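Local structure of CRISPR-associated protein, Cse2 family (Thermobifida fusca, 4H79) at residues D22-R26 and M107-G111; R132-V138 and W190-H195; T143-L147 and L174-R178. The protein probably binds nucleic acid as the CasB (Cse2) subunit of the type I-E CRISPR surveillance complex Cascade. All blocks are in the same frame, centred on the assembly; numbering follows the deposited sequence.

Interaction 1 (D22-R26 and M107-G111). With EDO (1,2-ethanediol), chain C; EDO (1,2-ethanediol), chain B.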
loop_
_atom_site.group_PDB
_atom_site.type_symbol
_atom_site.label_atom_id
_atom_site.label_comp_id
_atom_site.label_asym_id
_atom_site.label_seq_id
_atom_site.Cartn_x
_atom_site.Cartn_y
_atom_site.Cartn_z
ATOM N N ASP A 22 -7.053 1.738 6.250
ATOM C CA ASP A 22 -6.729 0.876 7.388
ATOM C C ASP A 22 -7.985 0.071 7.849
ATOM O O ASP A 22 -7.892 -1.138 8.127
ATOM C CB ASP A 22 -6.245 1.752 8.566
ATOM C CG ASP A 22 -6.126 0.961 9.840
ATOM O OD1 ASP A 22 -5.445 -0.097 9.913
ATOM O OD2 ASP A 22 -6.763 1.378 10.797
ATOM N N GLN A 23 -9.133 0.768 8.019
ATOM C CA GLN A 23 -10.366 0.146 8.491
ATOM C C GLN A 23 -10.874 -0.868 7.417
ATOM O O GLN A 23 -11.252 -1.994 7.739
ATOM C CB GLN A 23 -11.406 1.278 8.821
ATOM C CG GLN A 23 -12.720 0.814 9.428
ATOM C CD GLN A 23 -12.514 -0.143 10.606
ATOM O OE1 GLN A 23 -11.715 0.119 11.534
ATOM N NE2 GLN A 23 -13.225 -1.272 10.566
ATOM N N ARG A 24 -10.839 -0.490 6.137
ATOM C CA ARG A 24 -11.342 -1.372 5.103
ATOM C C ARG A 24 -10.442 -2.650 4.961
ATOM O O ARG A 24 -10.949 -3.759 4.820
ATOM C CB ARG A 24 -11.401 -0.621 3.764
ATOM C CG ARG A 24 -12.035 -1.490 2.654
ATOM C CD ARG A 24 -13.569 -1.599 2.869
ATOM N NE ARG A 24 -14.125 -2.537 1.882
ATOM C CZ ARG A 24 -14.519 -3.775 2.147
ATOM N NH1 ARG A 24 -14.505 -4.219 3.388
ATOM N NH2 ARG A 24 -14.956 -4.557 1.162
ATOM N N VAL A 25 -9.111 -2.492 4.946
ATOM C CA VAL A 25 -8.191 -3.647 4.812
ATOM C C VAL A 25 -8.349 -4.522 6.074
ATOM O O VAL A 25 -8.337 -5.761 5.960
ATOM C CB VAL A 25 -6.728 -3.162 4.707
ATOM C CG1 VAL A 25 -5.755 -4.293 4.908
ATOM C CG2 VAL A 25 -6.484 -2.425 3.389
ATOM N N ARG A 26 -8.514 -3.919 7.265
ATOM C CA ARG A 26 -8.686 -4.756 8.486
ATOM C C ARG A 26 -9.925 -5.656 8.337
ATOM O O ARG A 26 -9.901 -6.821 8.773
ATOM C CB ARG A 26 -8.879 -3.928 9.775
ATOM C CG ARG A 26 -7.610 -3.263 10.287
ATOM C CD ARG A 26 -8.030 -2.407 11.514
ATOM N NE ARG A 26 -6.952 -1.647 12.080
ATOM C CZ ARG A 26 -6.349 -1.998 13.215
ATOM N NH1 ARG A 26 -6.751 -3.108 13.820
ATOM N NH2 ARG A 26 -5.359 -1.263 13.750
ATOM N N MET A 107 -0.876 -9.567 6.713
ATOM C CA MET A 107 0.101 -8.784 5.874
ATOM C C MET A 107 -0.092 -7.290 6.015
ATOM O O MET A 107 0.776 -6.487 5.666
ATOM C CB MET A 107 0.081 -9.204 4.419
ATOM C CG MET A 107 0.616 -10.652 4.212
ATOM S SD MET A 107 2.388 -10.776 4.814
ATOM C CE MET A 107 2.284 -11.528 6.407
ATOM N N HIS A 108 -1.229 -6.883 6.579
ATOM C CA HIS A 108 -1.398 -5.494 6.968
ATOM C C HIS A 108 -1.240 -5.344 8.490
ATOM O O HIS A 108 -2.061 -5.888 9.250
ATOM C CB HIS A 108 -2.764 -4.940 6.487
ATOM C CG HIS A 108 -3.165 -3.684 7.188
ATOM N ND1 HIS A 108 -2.452 -2.492 7.087
ATOM C CD2 HIS A 108 -4.218 -3.436 8.074
ATOM C CE1 HIS A 108 -3.032 -1.540 7.895
ATOM N NE2 HIS A 108 -4.118 -2.102 8.494
ATOM N N GLN A 109 -0.194 -4.636 8.943
ATOM C CA GLN A 109 0.033 -4.365 10.386
ATOM C C GLN A 109 0.468 -2.937 10.504
ATOM O O GLN A 109 1.385 -2.497 9.775
ATOM C CB GLN A 109 1.094 -5.297 11.003
ATOM C CG GLN A 109 0.608 -6.749 11.006
ATOM C CD GLN A 109 1.597 -7.737 11.627
ATOM O OE1 GLN A 109 2.245 -7.398 12.592
ATOM N NE2 GLN A 109 1.692 -8.969 11.092
ATOM N N ARG A 110 -0.191 -2.199 11.427
ATOM C CA ARG A 110 0.125 -0.804 11.663
ATOM C C ARG A 110 1.564 -0.648 12.109
ATOM O O ARG A 110 2.088 -1.487 12.874
ATOM C CB ARG A 110 -0.772 -0.182 12.760
ATOM C CG ARG A 110 -2.248 -0.069 12.375
ATOM C CD ARG A 110 -2.535 0.776 11.123
ATOM N NE ARG A 110 -1.852 2.059 11.106
ATOM C CZ ARG A 110 -2.111 3.028 11.955
ATOM N NH1 ARG A 110 -3.058 2.875 12.839
ATOM N NH2 ARG A 110 -1.451 4.148 11.904
ATOM N N GLY A 111 2.185 0.447 11.671
ATOM C CA GLY A 111 3.525 0.817 12.174
ATOM C C GLY A 111 4.641 0.269 11.291
ATOM O O GLY A 111 5.785 0.624 11.495
HETATM C C1 EDO C . -3.456 -3.680 11.834
HETATM O O1 EDO C . -2.319 -3.536 12.730
HETATM C C2 EDO C . -4.153 -5.019 12.073
HETATM O O2 EDO C . -3.193 -6.023 11.740
HETATM C C1 EDO B . 8.408 -2.683 12.645
HETATM O O1 EDO B . 7.364 -1.784 13.033
HETATM C C2 EDO B . 9.741 -1.954 12.701
HETATM O O2 EDO B . 9.950 -1.254 11.465
HETATM O O HOH W 1 -5.446 1.217 13.119
#
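His108 lays one face of its imidazole over Val25, with Val25 CG1 3.4 Å from His108 CB, while the ring edge turns to the acid one helical turn earlier. There His108 NE2 donates to Asp22 OD1 at 2.8 Å, a His-carboxylate hydrogen bond made in a buried position. The other ring nitrogen, ND1, bonds to the backbone N of Tyr167, so the imidazole is held from both ends. Asp22 has a second partner on its own helix: Arg26 NE forms a salt bridge with Asp22 OD1 at 3.1 Å, an i to i+4 pairing that leaves the Arg26 guanidinium beside the loop, Arg26 NH2 lying 3.6 Å from Arg110 CG. At the exposed edge of the contact a water takes hydrogen bonds from Arg26 NH2 and Arg110 NH1 and gives one to Asp22 OD2, so the water links Asp22 to both arginines, while Arg110 has its direct salt bridge with Asp166. An ethanediol, probably from the crystallisation liquor, sits over one face of the Arg26 guanidinium; its O2 donates to His108 O at 2.7 Å and its O1 accepts from Arg110 N at 2.8 Å. With helix 80-99 contributing Leu92 and Tyr95 beside Val25, the arrangement is that of an irregular loop fastened to a helix through a buried histidine, within the all-helical Cse2 fold.

Interaction 2 (R132-V138 and W190-H195)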
loop_
_atom_site.group_PDB
_atom_site.type_symbol
_atom_site.label_atom_id
_atom_site.label_comp_id
_atom_site.label_asym_id
_atom_site.label_seq_id
_atom_site.Cartn_x
_atom_site.Cartn_y
_atom_site.Cartn_z
ATOM N N ARG A 132 18.321 -2.374 -3.533
ATOM C CA ARG A 132 18.284 -1.020 -2.995
ATOM C C ARG A 132 18.113 -0.049 -4.166
ATOM O O ARG A 132 17.350 0.936 -4.061
ATOM C CB ARG A 132 19.544 -0.680 -2.194
ATOM C CG ARG A 132 19.427 0.718 -1.466
ATOM C CD ARG A 132 20.146 1.899 -2.200
ATOM N NE ARG A 132 21.608 1.669 -2.141
ATOM C CZ ARG A 132 22.360 2.046 -1.102
ATOM N NH1 ARG A 132 21.815 2.723 -0.061
ATOM N NH2 ARG A 132 23.646 1.734 -1.094
ATOM N N LYS A 133 18.788 -0.334 -5.287
ATOM C CA LYS A 133 18.666 0.508 -6.488
ATOM C C LYS A 133 17.208 0.542 -6.956
ATOM O O LYS A 133 16.670 1.635 -7.263
ATOM C CB LYS A 133 19.561 -0.003 -7.620
ATOM C CG LYS A 133 19.461 0.781 -8.918
ATOM C CD LYS A 133 20.512 0.326 -9.937
ATOM C CE LYS A 133 20.428 1.106 -11.246
ATOM N NZ LYS A 133 21.353 2.278 -11.289
ATOM N N ARG A 134 16.575 -0.638 -7.016
ATOM C CA ARG A 134 15.152 -0.741 -7.424
ATOM C C ARG A 134 14.226 -0.012 -6.457
ATOM O O ARG A 134 13.259 0.618 -6.882
ATOM C CB ARG A 134 14.702 -2.207 -7.606
ATOM C CG ARG A 134 15.320 -2.793 -8.877
ATOM C CD ARG A 134 15.249 -4.315 -8.953
ATOM N NE ARG A 134 13.974 -4.763 -9.500
ATOM C CZ ARG A 134 12.934 -5.180 -8.780
ATOM N NH1 ARG A 134 13.000 -5.222 -7.449
ATOM N NH2 ARG A 134 11.824 -5.564 -9.411
ATOM N N PHE A 135 14.515 -0.119 -5.156
ATOM C CA PHE A 135 13.706 0.548 -4.144
ATOM C C PHE A 135 13.770 2.076 -4.321
ATOM O O PHE A 135 12.742 2.784 -4.274
ATOM C CB PHE A 135 14.158 0.150 -2.746
ATOM C CG PHE A 135 13.331 0.768 -1.653
ATOM C CD1 PHE A 135 11.935 0.808 -1.736
ATOM C CD2 PHE A 135 13.951 1.348 -0.566
ATOM C CE1 PHE A 135 11.169 1.392 -0.724
ATOM C CE2 PHE A 135 13.202 1.902 0.447
ATOM C CZ PHE A 135 11.821 1.914 0.370
ATOM N N VAL A 136 14.983 2.570 -4.553
ATOM C CA VAL A 136 15.205 3.995 -4.785
ATOM C C VAL A 136 14.396 4.456 -5.995
ATOM O O VAL A 136 13.775 5.538 -5.966
ATOM C CB VAL A 136 16.725 4.357 -4.889
ATOM C CG1 VAL A 136 16.932 5.763 -5.496
ATOM C CG2 VAL A 136 17.397 4.252 -3.489
ATOM N N GLN A 137 14.339 3.605 -7.012
ATOM C CA GLN A 137 13.652 3.949 -8.256
ATOM C C GLN A 137 12.129 4.030 -8.088
ATOM O O GLN A 137 11.457 4.778 -8.841
ATOM C CB GLN A 137 14.065 3.016 -9.405
ATOM C CG GLN A 137 15.401 3.449 -10.071
ATOM C CD GLN A 137 15.510 4.988 -10.359
ATOM O OE1 GLN A 137 14.975 5.497 -11.363
ATOM N NE2 GLN A 137 16.228 5.727 -9.481
ATOM N N VAL A 138 11.582 3.320 -7.095
ATOM C CA VAL A 138 10.147 3.360 -6.843
ATOM C C VAL A 138 9.671 4.827 -6.647
ATOM O O VAL A 138 8.660 5.257 -7.238
ATOM C CB VAL A 138 9.722 2.539 -5.617
ATOM C CG1 VAL A 138 8.188 2.697 -5.387
ATOM C CG2 VAL A 138 10.097 1.014 -5.714
ATOM N N TRP A 190 10.786 6.962 3.376
ATOM C CA TRP A 190 11.199 5.593 2.990
ATOM C C TRP A 190 12.693 5.401 3.200
ATOM O O TRP A 190 13.120 4.345 3.691
ATOM C CB TRP A 190 10.861 5.306 1.539
ATOM C CG TRP A 190 9.384 5.175 1.235
ATOM C CD1 TRP A 190 8.333 5.124 2.141
ATOM C CD2 TRP A 190 8.757 5.068 -0.089
ATOM N NE1 TRP A 190 7.124 4.975 1.497
ATOM C CE2 TRP A 190 7.305 4.936 0.153
ATOM C CE3 TRP A 190 9.236 5.060 -1.397
ATOM C CZ2 TRP A 190 6.386 4.831 -0.882
ATOM C CZ3 TRP A 190 8.310 4.968 -2.432
ATOM C CH2 TRP A 190 6.906 4.846 -2.173
ATOM N N GLY A 191 13.498 6.402 2.788
ATOM C CA GLY A 191 14.954 6.414 2.988
ATOM C C GLY A 191 15.315 6.235 4.444
ATOM O O GLY A 191 16.132 5.363 4.776
ATOM N N ARG A 192 14.704 7.048 5.308
ATOM C CA ARG A 192 14.926 6.994 6.755
ATOM C C ARG A 192 14.542 5.618 7.315
ATOM O O ARG A 192 15.313 5.029 8.094
ATOM C CB ARG A 192 14.142 8.112 7.459
ATOM C CG ARG A 192 14.775 8.671 8.725
ATOM C CD ARG A 192 14.095 9.957 9.220
ATOM N NE ARG A 192 12.630 9.824 9.210
ATOM C CZ ARG A 192 11.773 10.549 8.468
ATOM N NH1 ARG A 192 10.470 10.275 8.549
ATOM N NH2 ARG A 192 12.199 11.540 7.652
ATOM N N GLY A 193 13.391 5.080 6.920
ATOM C CA GLY A 193 12.968 3.798 7.455
ATOM C C GLY A 193 13.868 2.677 7.014
ATOM O O GLY A 193 14.139 1.745 7.760
ATOM N N PHE A 194 14.369 2.762 5.793
ATOM C CA PHE A 194 15.307 1.725 5.300
ATOM C C PHE A 194 16.614 1.633 6.166
ATOM O O PHE A 194 17.141 0.543 6.467
ATOM C CB PHE A 194 15.648 2.070 3.862
ATOM C CG PHE A 194 16.558 1.061 3.189
ATOM C CD1 PHE A 194 17.980 1.232 3.181
ATOM C CD2 PHE A 194 16.010 -0.045 2.562
ATOM C CE1 PHE A 194 18.818 0.287 2.543
ATOM C CE2 PHE A 194 16.822 -0.963 1.909
ATOM C CZ PHE A 194 18.231 -0.813 1.904
ATOM N N HIS A 195 17.103 2.781 6.616
ATOM C CA HIS A 195 18.365 2.834 7.440
ATOM C C HIS A 195 18.135 2.834 8.943
ATOM O O HIS A 195 19.098 2.787 9.684
ATOM C CB HIS A 195 19.253 4.022 6.992
ATOM C CG HIS A 195 19.736 3.895 5.566
ATOM N ND1 HIS A 195 20.761 3.073 5.211
ATOM C CD2 HIS A 195 19.300 4.512 4.395
ATOM C CE1 HIS A 195 20.949 3.146 3.869
ATOM N NE2 HIS A 195 20.048 4.040 3.372
#
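This is an apolar helix-helix contact between helix 129-138 and the C-terminal end of helix 180-195, well away from the centre of the chain. The two segments run nearly antiparallel, at 153°, with axes 11.4 Å apart, a wide spacing filled by large side chains. Phe135 is the central one: its CZ lies 3.7 Å from Trp190 CB and its CD2 is 4.0 Å from Phe194 CD2. Phe135, Trp190 and Phe194 thus form an aromatic cluster, part of the hydrophobic core of a helical bundle, with Leu114 and Val118 of helix 114-119 packing against it. The rings are not stacked face to face; Phe135 and the five-membered ring of Trp190 are near parallel but slid apart, centroids 6.0 Å from each other. Val138 CG1 meets Trp190 CZ3 at 3.7 Å, and Trp190 NE1 bonds to Gln173. At the other end Arg132 CG rests 3.9 Å from Phe194 CZ, while the guanidinium of Arg132 pairs with Glu129.

Interaction 3 (T143-L147 and L174-R178)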
loop_
_atom_site.group_PDB
_atom_site.type_symbol
_atom_site.label_atom_id
_atom_site.label_comp_id
_atom_site.label_asym_id
_atom_site.label_seq_id
_atom_site.Cartn_x
_atom_site.Cartn_y
_atom_site.Cartn_z
ATOM N N THR A 143 4.497 8.569 -13.108
ATOM C CA THR A 143 3.027 8.421 -13.104
ATOM C C THR A 143 2.584 7.457 -12.010
ATOM O O THR A 143 3.362 6.595 -11.534
ATOM C CB THR A 143 2.514 7.849 -14.455
ATOM O OG1 THR A 143 3.042 6.523 -14.619
ATOM C CG2 THR A 143 2.932 8.734 -15.691
ATOM N N TYR A 144 1.309 7.550 -11.623
ATOM C CA TYR A 144 0.749 6.610 -10.641
ATOM C C TYR A 144 0.750 5.184 -11.153
ATOM O O TYR A 144 0.943 4.255 -10.379
ATOM C CB TYR A 144 -0.665 6.984 -10.223
ATOM C CG TYR A 144 -0.637 7.970 -9.110
ATOM C CD1 TYR A 144 -0.579 7.514 -7.784
ATOM C CD2 TYR A 144 -0.625 9.341 -9.358
ATOM C CE1 TYR A 144 -0.519 8.397 -6.731
ATOM C CE2 TYR A 144 -0.559 10.238 -8.302
ATOM C CZ TYR A 144 -0.508 9.770 -6.991
ATOM O OH TYR A 144 -0.430 10.623 -5.896
ATOM N N LYS A 145 0.511 5.012 -12.458
ATOM C CA LYS A 145 0.631 3.660 -13.061
ATOM C C LYS A 145 2.038 3.046 -12.835
ATOM O O LYS A 145 2.165 1.855 -12.505
ATOM C CB LYS A 145 0.278 3.710 -14.547
ATOM C CG LYS A 145 0.555 2.420 -15.301
ATOM C CD LYS A 145 -0.497 2.208 -16.390
ATOM C CE LYS A 145 0.184 1.979 -17.725
ATOM N NZ LYS A 145 -0.455 0.930 -18.562
ATOM N N ALA A 146 3.093 3.832 -13.043
ATOM C CA ALA A 146 4.455 3.334 -12.880
ATOM C C ALA A 146 4.729 3.095 -11.407
ATOM O O ALA A 146 5.374 2.103 -11.048
ATOM C CB ALA A 146 5.480 4.315 -13.476
ATOM N N LEU A 147 4.233 3.995 -10.552
ATOM C CA LEU A 147 4.419 3.879 -9.131
ATOM C C LEU A 147 3.761 2.577 -8.621
ATOM O O LEU A 147 4.388 1.821 -7.858
ATOM C CB LEU A 147 3.817 5.079 -8.388
ATOM C CG LEU A 147 3.868 5.061 -6.847
ATOM C CD1 LEU A 147 5.306 4.877 -6.319
ATOM C CD2 LEU A 147 3.210 6.369 -6.310
ATOM N N LEU A 174 0.857 7.280 -0.836
ATOM C CA LEU A 174 0.399 7.262 -2.215
ATOM C C LEU A 174 -0.318 8.609 -2.571
ATOM O O LEU A 174 0.007 9.236 -3.587
ATOM C CB LEU A 174 -0.514 6.070 -2.495
ATOM C CG LEU A 174 0.231 4.729 -2.693
ATOM C CD1 LEU A 174 -0.658 3.499 -2.600
ATOM C CD2 LEU A 174 0.908 4.676 -4.059
ATOM N N TYR A 175 -1.279 9.041 -1.734
ATOM C CA TYR A 175 -1.966 10.321 -1.909
ATOM C C TYR A 175 -0.963 11.488 -1.834
ATOM O O TYR A 175 -0.952 12.358 -2.703
ATOM C CB TYR A 175 -3.133 10.453 -0.872
ATOM C CG TYR A 175 -3.933 11.672 -0.928
ATOM C CD1 TYR A 175 -4.553 12.053 -2.115
ATOM C CD2 TYR A 175 -4.151 12.486 0.233
ATOM C CE1 TYR A 175 -5.339 13.199 -2.176
ATOM C CE2 TYR A 175 -4.919 13.621 0.149
ATOM C CZ TYR A 175 -5.525 13.934 -1.046
ATOM O OH TYR A 175 -6.258 15.009 -1.128
ATOM N N GLN A 176 -0.066 11.461 -0.846
ATOM C CA GLN A 176 0.919 12.534 -0.652
ATOM C C GLN A 176 1.822 12.734 -1.875
ATOM O O GLN A 176 2.325 13.821 -2.086
ATOM C CB GLN A 176 1.765 12.277 0.611
ATOM C CG GLN A 176 2.704 13.390 0.992
ATOM C CD GLN A 176 3.382 13.130 2.308
ATOM O OE1 GLN A 176 3.311 12.006 2.837
ATOM N NE2 GLN A 176 4.063 14.149 2.837
ATOM N N PHE A 177 1.988 11.684 -2.672
ATOM C CA PHE A 177 2.820 11.699 -3.870
ATOM C C PHE A 177 2.360 12.681 -4.954
ATOM O O PHE A 177 3.115 12.923 -5.894
ATOM C CB PHE A 177 2.868 10.283 -4.467
ATOM C CG PHE A 177 4.245 9.806 -4.744
ATOM C CD1 PHE A 177 4.737 9.837 -6.037
ATOM C CD2 PHE A 177 5.062 9.360 -3.718
ATOM C CE1 PHE A 177 6.017 9.433 -6.297
ATOM C CE2 PHE A 177 6.375 8.975 -3.961
ATOM C CZ PHE A 177 6.844 9.007 -5.259
ATOM N N ARG A 178 1.166 13.265 -4.843
ATOM C CA ARG A 178 0.599 14.025 -6.001
ATOM C C ARG A 178 1.355 15.263 -6.319
ATOM O O ARG A 178 1.182 15.777 -7.432
ATOM C CB ARG A 178 -0.794 14.598 -5.788
ATOM C CG ARG A 178 -1.658 14.008 -4.769
ATOM C CD ARG A 178 -2.542 15.111 -4.212
ATOM N NE ARG A 178 -2.394 15.034 -2.764
ATOM C CZ ARG A 178 -2.835 15.956 -1.948
ATOM N NH1 ARG A 178 -3.396 16.956 -2.464
ATOM N NH2 ARG A 178 -2.667 15.869 -0.644
#
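Segment 143-147 covers the start of a helix: Thr143 sits at the N-cap, its OG1 accepting from Ala146 N at 3.1 Å, and helix 144-160 runs on from there. Segment 174-178 comes from the C-terminal part of helix 167-176 and the turn that follows, in which Phe177 N still bonds to Leu174 O at 3.3 Å. The backbones stay well apart, Tyr144 CA and Leu174 CA being 8.5 Å from each other, so side chains do the bridging. Tyr144 starts out sideways, yet its ring reaches across and its OH donates to Leu174 O at 2.7 Å. That carbonyl lies near the plane of the Tyr144 ring and takes both the phenol and the backbone NH of Phe177, so the tyrosine ties itself to the backbone in this C-terminal region. The phenol also packs beside the turn, Tyr144 CZ lying 4.2 Å from Phe177 CB. Leu147 supplies the greasy half of the contact. Its CD2 methyl touches Leu174 CD2 at 3.6 Å and stands over a face of the Phe177 ring, 4.0 Å from the centroid, in a CH-pi contact. Two further helices join in: Val83 and Asn86 of helix 80-99 lie against Tyr144, and Asp80 makes a salt bridge with Arg178, while Ala183 and Val186 of helix 180-195 back Phe177. The beginning of helix 144-160 is thereby packed against the C-terminal part of helix 167-176, with helices 80-99 and 180-195 also touching the contact.

Overall arrangement
Interactions 2 and 3 are neighbours, their centres about 16 Å apart, and touch where Val138 O meets Leu147 CD1 at 3.5 Å. They use different helices that are consecutive in the chain: 129-138 leads into 144-160, and 167-176 into 180-195, so interaction 3 is enclosed in sequence by interaction 2. Interaction 1 stands alone, 22 Å and 20 Å from them centre to centre, on the opposite side of the chain's centre from interaction 3, and joins the N-terminal helix 16-33 to a loop. Chemistry follows place: interaction 2 is buried and aromatic, interaction 3 is partly buried and mixes one phenol-carbonyl bond with apolar packing, and interaction 1 runs from a buried histidine-aspartate pair to exposed, water-bridged arginines.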